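Side-chain contacts in mannose-6-phosphate isomerase (Helicobacter pylori, PDB 2QH5), which probably transfers GMP from GTP to mannose 1-phosphate, giving GDP-mannose and diphosphate, here as the N-terminal, nucleotidyltransferase part of a type 2 mannose-6-phosphate isomerase: residues K204-P207 with T208-K211; A231-E235 with K236-D240. All coordinates share one frame; numbering follows the deposited sequence.

Contact 1: K204-P207 with T208-K211; sequences KHAP and TILK
Ala206 and Ile209 meet side chain to side chain at the N-terminus of helix 207-216, where a one-residue break separates it from helix 195-205 in this GT-A-type nucleotidyltransferase domain. Ala206 leaves helical geometry (phi -135°) and takes the N-cap position, with Pro207 as the first residue of the new helix. The cap residue is an alanine, so what it offers the first turn is its carbonyl oxygen. Two amides grip Ala206 O: Leu210 N arrives nearly along the C=O axis at 3.2 Å, whereas Ile209 N, 3.1 Å from the same Ala206 O, comes from well above the carbonyl plane. One residue further along, Lys211 N bonds to Pro207 O.

The methyl of Ala206 packs against the root of the isoleucine, Ala206 CB to Ile209 CB 3.9 Å, and CG1 lies almost as close. With Ile209 CG1 anti to its own carbonyl carbon (chi1 -67°), that branch stays beside the backbone N and along the Ala206 methyl, and the side chain also reaches Met244. Leu210 CB lies near both Pro207 O and Ala206 O. Beyond it, CG stands anti to the backbone N (chi1 176°), and the branch it carries packs on Leu199 and Lys203 of the preceding helix, so Leu210 joins the new helix to the one before it. Pro207 and Thr208 occupy the exposed side. Lys211 sends its amine away from the turn, but its CB stays beside the proline carbonyl oxygen, Lys211 CB to Pro207 O 3.4 Å.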
ATOM      1  N   LYS A 204      -8.309  13.316 -11.169  1.00 67.40           N
ATOM      2  CA  LYS A 204      -9.030  14.431 -10.568  1.00 69.10           C
ATOM      3  C   LYS A 204      -8.182  15.267  -9.615  1.00 68.39           C
ATOM      4  O   LYS A 204      -8.197  16.496  -9.683  1.00 70.21           O
ATOM      5  CB  LYS A 204     -10.260  13.933  -9.801  1.00 74.62           C
ATOM      6  CG  LYS A 204     -11.482  13.626 -10.662  1.00 87.76           C
ATOM      7  CD  LYS A 204     -12.797  14.035  -9.967  1.00 95.51           C
ATOM      8  CE  LYS A 204     -13.272  13.022  -8.923  1.00 98.76           C
ATOM      9  NZ  LYS A 204     -13.707  11.721  -9.522  1.00 98.09           N
ATOM     10  N   HIS A 205      -7.453  14.603  -8.725  1.00 64.02           N
ATOM     11  CA  HIS A 205      -6.906  15.289  -7.560  1.00 62.81           C
ATOM     12  C   HIS A 205      -5.410  15.554  -7.595  1.00 63.59           C
ATOM     13  O   HIS A 205      -4.941  16.531  -7.005  1.00 61.27           O
ATOM     14  CB  HIS A 205      -7.336  14.577  -6.276  1.00 62.35           C
ATOM     15  CG  HIS A 205      -8.798  14.725  -5.991  1.00 67.45           C
ATOM     16  ND1 HIS A 205      -9.695  13.689  -6.133  1.00 59.59           N
ATOM     17  CD2 HIS A 205      -9.527  15.807  -5.623  1.00 71.50           C
ATOM     18  CE1 HIS A 205     -10.910  14.118  -5.843  1.00 60.15           C
ATOM     19  NE2 HIS A 205     -10.835  15.398  -5.531  1.00 71.23           N
ATOM     20  N   ALA A 206      -4.668  14.691  -8.285  1.00 59.97           N
ATOM     21  CA  ALA A 206      -3.247  14.924  -8.523  1.00 59.94           C
ATOM     22  C   ALA A 206      -2.902  14.625  -9.982  1.00 59.66           C
ATOM     23  O   ALA A 206      -2.183  13.659 -10.271  1.00 57.34           O
ATOM     24  CB  ALA A 206      -2.404  14.084  -7.575  1.00 59.46           C
ATOM     25  N   PRO A 207      -3.416  15.460 -10.909  1.00 61.43           N
ATOM     26  CA  PRO A 207      -3.325  15.209 -12.352  1.00 60.98           C
ATOM     27  C   PRO A 207      -1.899  15.122 -12.883  1.00 61.93           C
ATOM     28  O   PRO A 207      -1.635  14.355 -13.810  1.00 61.31           O
ATOM     29  CB  PRO A 207      -4.034  16.421 -12.974  1.00 59.75           C
ATOM     30  CG  PRO A 207      -4.065  17.454 -11.923  1.00 64.31           C
ATOM     31  CD  PRO A 207      -4.108  16.730 -10.618  1.00 63.12           C
ATOM     32  N   THR A 208      -0.994  15.896 -12.291  1.00 62.58           N
ATOM     33  CA  THR A 208       0.380  15.984 -12.765  1.00 62.90           C
ATOM     34  C   THR A 208       1.252  14.890 -12.165  1.00 62.30           C
ATOM     35  O   THR A 208       2.392  14.689 -12.585  1.00 63.32           O
ATOM     36  CB  THR A 208       0.999  17.353 -12.450  1.00 65.43           C
ATOM     37  OG1 THR A 208       1.022  17.554 -11.030  1.00 67.04           O
ATOM     38  CG2 THR A 208       0.211  18.477 -13.133  1.00 63.50           C
ATOM     39  N   ILE A 209       0.709  14.197 -11.173  1.00 60.76           N
ATOM     40  CA  ILE A 209       1.376  13.051 -10.569  1.00 54.14           C
ATOM     41  C   ILE A 209       1.026  11.810 -11.377  1.00 52.82           C
ATOM     42  O   ILE A 209       1.865  10.940 -11.598  1.00 55.01           O
ATOM     43  CB  ILE A 209       1.002  12.932  -9.076  1.00 53.70           C
ATOM     44  CG1 ILE A 209       1.597  14.126  -8.329  1.00 52.22           C
ATOM     45  CG2 ILE A 209       1.461  11.603  -8.465  1.00 44.91           C
ATOM     46  CD1 ILE A 209       2.206  13.770  -7.002  1.00 64.36           C
ATOM     47  N   LEU A 210      -0.214  11.758 -11.851  1.00 55.50           N
ATOM     48  CA  LEU A 210      -0.634  10.724 -12.779  1.00 55.70           C
ATOM     49  C   LEU A 210       0.088  10.878 -14.117  1.00 58.70           C
ATOM     50  O   LEU A 210       0.516   9.890 -14.711  1.00 61.53           O
ATOM     51  CB  LEU A 210      -2.154  10.744 -12.972  1.00 48.65           C
ATOM     52  CG  LEU A 210      -2.697   9.750 -14.005  1.00 50.27           C
ATOM     53  CD1 LEU A 210      -2.491   8.308 -13.567  1.00 52.33           C
ATOM     54  CD2 LEU A 210      -4.148  10.010 -14.290  1.00 47.36           C
ATOM     55  N   LYS A 211       0.226  12.124 -14.566  1.00 62.98           N
ATOM     56  CA  LYS A 211       0.922  12.470 -15.808  1.00 63.23           C
ATOM     57  C   LYS A 211       2.361  11.968 -15.790  1.00 61.34           C
ATOM     58  O   LYS A 211       2.790  11.265 -16.705  1.00 59.03           O
ATOM     59  CB  LYS A 211       0.914  13.992 -16.001  1.00 66.92           C
ATOM     60  CG  LYS A 211       1.042  14.466 -17.437  1.00 74.22           C
ATOM     61  CD  LYS A 211      -0.264  14.265 -18.207  1.00 86.53           C
ATOM     62  CE  LYS A 211      -0.056  14.452 -19.706  1.00 89.73           C
ATOM     63  NZ  LYS A 211      -1.188  13.892 -20.487  1.00 91.10           N
TER

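Contact 2: A231-E235 with K236-D240; sequences ARLSE and KSMQD
Ser234 and Lys236 touch where strand 230-233 turns directly into the short helix 235-239, a strand-to-helix junction of the GT-A-type nucleotidyltransferase domain with Ser234 as N-cap. The aliphatic root of Lys236 lies against the cap hydroxyl, Lys236 CB to Ser234 OG 3.4 Å, while its bent chain carries the amine away.

Ser237 follows with a short hydroxyl pair: its OG and Ser234 OG share a hydrogen bond of 2.6 Å in which either may be the donor. Ser234 has chi1 of 73°, placing OG between its backbone N and carbonyl carbon and turned to the first helical turn, where Ser237 OG, beside its own backbone N, meets the serine cap hydroxyl. Ser237 OG is also hydrogen-bonded to Ser219 OG, so the hydroxyl of this buried residue links the cap to a neighbouring part of the chain. The Ser237 amide adds a weak bond to Ser234 O.

Met238 N makes the straighter bond to that same carbonyl oxygen, 3.3 Å from Ser234 O and only slightly tilted from the carbonyl plane. The Met238 side chain, bent at chi2 and chi3, crosses that of Leu233 at about a right angle: Met238 SD lies 4.0 Å from Leu233 CD1, and CG approaches Leu233 CB. Both side chains also pack on Leu96, which ties the junction to helix 90-99.

Gln239 bonds weakly through its N to Glu235 O. The Gln239 amide and the Glu235 carboxylate are turned 67° apart, and Gln239 NE2 stays 4.1 Å from Glu235 OE1, while further back along the side chain Gln239 CG lies 3.2 Å from Glu235 O.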
ATOM      1  N   ALA A 231      10.073  -5.988 -13.820  1.00 34.68           N
ATOM      2  CA  ALA A 231       9.982  -4.742 -14.546  1.00 40.58           C
ATOM      3  C   ALA A 231      10.752  -3.744 -13.704  1.00 42.21           C
ATOM      4  O   ALA A 231      10.654  -3.799 -12.480  1.00 40.85           O
ATOM      5  CB  ALA A 231       8.545  -4.318 -14.685  1.00 41.34           C
ATOM      6  N   ARG A 232      11.580  -2.903 -14.331  1.00 44.53           N
ATOM      7  CA  ARG A 232      12.044  -1.683 -13.660  1.00 49.85           C
ATOM      8  C   ARG A 232      11.985  -0.465 -14.542  1.00 50.51           C
ATOM      9  O   ARG A 232      11.809  -0.568 -15.755  1.00 51.20           O
ATOM     10  CB  ARG A 232      13.407  -1.800 -12.945  1.00 49.57           C
ATOM     11  CG  ARG A 232      14.515  -2.574 -13.594  1.00 60.27           C
ATOM     12  CD  ARG A 232      15.620  -1.672 -14.131  1.00 69.72           C
ATOM     13  NE  ARG A 232      16.268  -0.782 -13.163  1.00 69.93           N
ATOM     14  CZ  ARG A 232      17.051   0.241 -13.516  1.00 68.31           C
ATOM     15  NH1 ARG A 232      17.275   0.499 -14.798  1.00 70.54           N
ATOM     16  NH2 ARG A 232      17.607   1.016 -12.599  1.00 66.13           N
ATOM     17  N   LEU A 233      12.094   0.689 -13.899  1.00 57.65           N
ATOM     18  CA  LEU A 233      12.154   1.961 -14.589  1.00 61.47           C
ATOM     19  C   LEU A 233      13.523   2.593 -14.376  1.00 63.13           C
ATOM     20  O   LEU A 233      14.090   2.519 -13.276  1.00 62.57           O
ATOM     21  CB  LEU A 233      11.080   2.920 -14.072  1.00 62.72           C
ATOM     22  CG  LEU A 233       9.640   2.462 -13.876  1.00 65.10           C
ATOM     23  CD1 LEU A 233       9.393   2.223 -12.404  1.00 73.99           C
ATOM     24  CD2 LEU A 233       8.717   3.550 -14.393  1.00 66.77           C
ATOM     25  N   SER A 234      14.033   3.226 -15.431  1.00 64.42           N
ATOM     26  CA  SER A 234      15.316   3.927 -15.396  1.00 68.67           C
ATOM     27  C   SER A 234      15.340   5.011 -14.333  1.00 69.61           C
ATOM     28  O   SER A 234      14.310   5.621 -14.032  1.00 73.86           O
ATOM     29  CB  SER A 234      15.603   4.573 -16.752  1.00 69.31           C
ATOM     30  OG  SER A 234      14.773   5.702 -16.966  1.00 60.30           O
ATOM     31  N   GLU A 235      16.524   5.254 -13.785  1.00 69.46           N
ATOM     32  CA  GLU A 235      16.742   6.347 -12.846  1.00 71.67           C
ATOM     33  C   GLU A 235      16.350   7.675 -13.486  1.00 71.84           C
ATOM     34  O   GLU A 235      15.866   8.581 -12.812  1.00 70.02           O
ATOM     35  CB  GLU A 235      18.207   6.375 -12.416  1.00 73.47           C
ATOM     36  CG  GLU A 235      18.481   7.314 -11.264  1.00 81.65           C
ATOM     37  CD  GLU A 235      19.921   7.280 -10.811  1.00 92.31           C
ATOM     38  OE1 GLU A 235      20.339   8.225 -10.106  1.00 99.66           O
ATOM     39  OE2 GLU A 235      20.633   6.315 -11.158  1.00 95.82           O
ATOM     40  N   LYS A 236      16.554   7.752 -14.800  1.00 75.91           N
ATOM     41  CA  LYS A 236      16.178   8.887 -15.638  1.00 79.23           C
ATOM     42  C   LYS A 236      14.681   9.199 -15.556  1.00 77.30           C
ATOM     43  O   LYS A 236      14.288  10.347 -15.338  1.00 75.66           O
ATOM     44  CB  LYS A 236      16.580   8.589 -17.092  1.00 84.26           C
ATOM     45  CG  LYS A 236      16.212   9.660 -18.124  1.00 90.51           C
ATOM     46  CD  LYS A 236      17.440  10.415 -18.636  1.00 99.52           C
ATOM     47  CE  LYS A 236      17.858  11.555 -17.711  1.00104.22           C
ATOM     48  NZ  LYS A 236      19.045  12.291 -18.239  1.00103.74           N
ATOM     49  N   SER A 237      13.855   8.168 -15.724  1.00 75.95           N
ATOM     50  CA  SER A 237      12.400   8.317 -15.734  1.00 76.51           C
ATOM     51  C   SER A 237      11.860   8.736 -14.372  1.00 76.35           C
ATOM     52  O   SER A 237      10.904   9.505 -14.276  1.00 78.16           O
ATOM     53  CB  SER A 237      11.740   7.002 -16.150  1.00 77.44           C
ATOM     54  OG  SER A 237      12.322   6.495 -17.334  1.00 78.59           O
ATOM     55  N   MET A 238      12.487   8.228 -13.322  1.00 73.35           N
ATOM     56  CA  MET A 238      12.010   8.454 -11.976  1.00 72.40           C
ATOM     57  C   MET A 238      12.523   9.754 -11.392  1.00 75.12           C
ATOM     58  O   MET A 238      11.969  10.242 -10.415  1.00 73.01           O
ATOM     59  CB  MET A 238      12.396   7.281 -11.080  1.00 68.66           C
ATOM     60  CG  MET A 238      11.780   5.974 -11.528  1.00 71.12           C
ATOM     61  SD  MET A 238      11.165   5.011 -10.151  1.00 77.53           S
ATOM     62  CE  MET A 238       9.747   5.990  -9.669  1.00 66.17           C
ATOM     63  N   GLN A 239      13.573  10.307 -12.001  1.00 79.52           N
ATOM     64  CA  GLN A 239      14.215  11.539 -11.531  1.00 79.95           C
ATOM     65  C   GLN A 239      13.274  12.729 -11.489  1.00 79.70           C
ATOM     66  O   GLN A 239      13.183  13.413 -10.469  1.00 80.76           O
ATOM     67  CB  GLN A 239      15.423  11.886 -12.402  1.00 81.07           C
ATOM     68  CG  GLN A 239      16.761  11.505 -11.794  1.00 83.66           C
ATOM     69  CD  GLN A 239      17.910  11.600 -12.788  1.00 85.83           C
ATOM     70  OE1 GLN A 239      17.702  11.764 -13.994  1.00 89.30           O
ATOM     71  NE2 GLN A 239      19.134  11.489 -12.282  1.00 91.57           N
ATOM     72  N   ASP A 240      12.565  12.961 -12.590  1.00 78.74           N
ATOM     73  CA  ASP A 240      11.715  14.141 -12.720  1.00 81.00           C
ATOM     74  C   ASP A 240      10.394  14.016 -11.961  1.00 78.73           C
ATOM     75  O   ASP A 240       9.609  14.965 -11.915  1.00 81.22           O
ATOM     76  CB  ASP A 240      11.438  14.444 -14.196  1.00 85.37           C
ATOM     77  CG  ASP A 240      10.316  13.597 -14.762  1.00 91.29           C
ATOM     78  OD1 ASP A 240      10.476  12.358 -14.816  1.00 96.80           O
ATOM     79  OD2 ASP A 240       9.271  14.169 -15.149  1.00 93.19           O
TER

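Both contacts are local, each closing a single turn at the start of a helix, and they follow one another along the chain without nesting or crossing. Contact 1 comes first, at the break between helices 195-205 and 207-216. The chain then runs through the second of these helices and strand 221-223, which pairs antiparallel with strand 230-233, and the latter leads into contact 2 at the start of helix 235-239. Strand 230-233 also pairs with strand 78-84, so contact 2 lies at the sheet, whereas contact 1 joins two consecutive helices. Their centres are 18 Å apart, and their nearest atoms, about 7 Å apart, do not touch.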